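Local coordinates for protein putative oxidoreductase (Klebsiella pneumoniae subsp. pneumoniae MGH 78578, PDB 3E82) that probably acts as a nucleotide-dependent oxidoreductase of the Gfo/Idh/MocA family, with an NAD-binding Rossmann fold, though its substrate is not established, at residues L26-S29 with N34-F37. Sequence-based numbering, arbitrary orientation.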
loop_
_atom_site.group_PDB
_atom_site.type_symbol
_atom_site.label_atom_id
_atom_site.label_comp_id
_atom_site.label_asym_id
_atom_site.label_seq_id
_atom_site.Cartn_x
_atom_site.Cartn_y
_atom_site.Cartn_z
ATOM N N LEU B 26 -31.434 -10.113 10.457
ATOM C CA LEU B 26 -31.592 -8.759 9.952
ATOM C C LEU B 26 -33.038 -8.514 9.500
ATOM O O LEU B 26 -33.680 -7.554 9.930
ATOM C CB LEU B 26 -30.623 -8.525 8.790
ATOM C CG LEU B 26 -29.134 -8.477 9.165
ATOM C CD1 LEU B 26 -28.270 -8.531 7.902
ATOM C CD2 LEU B 26 -28.855 -7.202 9.968
ATOM N N ILE B 27 -33.551 -9.395 8.647
ATOM C CA ILE B 27 -34.909 -9.256 8.137
ATOM C C ILE B 27 -35.956 -9.190 9.245
ATOM O O ILE B 27 -36.862 -8.349 9.209
ATOM C CB ILE B 27 -35.270 -10.428 7.191
ATOM C CG1 ILE B 27 -34.387 -10.375 5.941
ATOM C CG2 ILE B 27 -36.745 -10.350 6.805
ATOM C CD1 ILE B 27 -34.510 -11.588 5.038
ATOM N N ARG B 28 -35.833 -10.077 10.227
ATOM C CA ARG B 28 -36.786 -10.122 11.326
ATOM C C ARG B 28 -36.734 -8.880 12.212
ATOM O O ARG B 28 -37.669 -8.610 12.962
ATOM C CB ARG B 28 -36.558 -11.400 12.148
ATOM C CG ARG B 28 -36.978 -12.677 11.390
ATOM C CD ARG B 28 -36.394 -13.955 11.985
ATOM N NE ARG B 28 -36.796 -14.170 13.373
ATOM C CZ ARG B 28 -38.050 -14.341 13.780
ATOM N NH1 ARG B 28 -39.056 -14.326 12.909
ATOM N NH2 ARG B 28 -38.302 -14.527 15.067
ATOM N N SER B 29 -35.653 -8.111 12.103
ATOM C CA SER B 29 -35.496 -6.899 12.905
ATOM C C SER B 29 -36.010 -5.650 12.191
ATOM O O SER B 29 -35.998 -4.556 12.754
ATOM C CB SER B 29 -34.022 -6.689 13.256
ATOM O OG SER B 29 -33.305 -6.236 12.117
ATOM N N ASN B 34 -41.680 -9.414 6.332
ATOM C CA ASN B 34 -42.124 -10.624 7.004
ATOM C C ASN B 34 -41.466 -11.869 6.401
ATOM O O ASN B 34 -41.712 -12.220 5.254
ATOM C CB ASN B 34 -43.662 -10.710 6.923
ATOM C CG ASN B 34 -44.210 -12.047 7.387
ATOM O OD1 ASN B 34 -43.739 -12.632 8.363
ATOM N ND2 ASN B 34 -45.228 -12.531 6.688
ATOM N N LEU B 35 -40.602 -12.508 7.178
ATOM C CA LEU B 35 -39.943 -13.731 6.735
ATOM C C LEU B 35 -40.967 -14.851 6.951
ATOM O O LEU B 35 -41.118 -15.360 8.062
ATOM C CB LEU B 35 -38.688 -13.990 7.570
ATOM C CG LEU B 35 -37.919 -15.276 7.248
ATOM C CD1 LEU B 35 -37.627 -15.369 5.754
ATOM C CD2 LEU B 35 -36.627 -15.293 8.052
ATOM N N ALA B 36 -41.668 -15.220 5.882
ATOM C CA ALA B 36 -42.714 -16.238 5.950
ATOM C C ALA B 36 -42.291 -17.613 5.461
ATOM O O ALA B 36 -42.873 -18.626 5.865
ATOM C CB ALA B 36 -43.923 -15.769 5.157
ATOM N N PHE B 37 -41.292 -17.656 4.586
ATOM C CA PHE B 37 -40.822 -18.927 4.045
ATOM C C PHE B 37 -39.300 -19.069 4.078
ATOM O O PHE B 37 -38.565 -18.092 3.948
ATOM C CB PHE B 37 -41.285 -19.087 2.591
ATOM C CG PHE B 37 -42.775 -19.015 2.412
ATOM C CD1 PHE B 37 -43.571 -20.143 2.601
ATOM C CD2 PHE B 37 -43.383 -17.817 2.051
ATOM C CE1 PHE B 37 -44.952 -20.075 2.430
ATOM C CE2 PHE B 37 -44.760 -17.734 1.878
ATOM C CZ PHE B 37 -45.549 -18.866 2.066
#
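Ile27 holds its CG2 branch anti to the backbone N, its CG1 lying anti to the carbonyl carbon instead. This torsion sets the CG2 methyl of Ile27 against the root of the Leu35 side chain, with CG2 4.2 Å from Leu35 CB. The two side chains cross at about a right angle. Leu35 holds its CG anti to the backbone N (chi1 178°), which with chi2 near 52° places CD2 beside Arg28. Arg28 CD lies 4.2 Å from Leu35 CD2, so the aliphatic part of the arginine does the touching. Beyond CD the chain bends at chi3 (60°), and no guanidinium atom comes within 4.5 Å of Leu35. The contact is small and apolar, burying 150 Å² in all, and no hydrogen bond crosses it. Ile27 is buried, while Arg28 is exposed at the margin. Behind the contact, Leu26 O accepts from both Ser29 N and Ser29 OG, the hydroxyl at 2.6 Å. Ser29 OG is also hydrogen-bonded to Arg300 NE. The contact joins helix 17-28 to strand 33-39 in the first beta-alpha-beta unit of the Rossmann fold. Ile27 also packs on Ile10 and Leu35 on Leu12, both of strand 8-13, and Tyr303 of helix 300-310 touches Ile27.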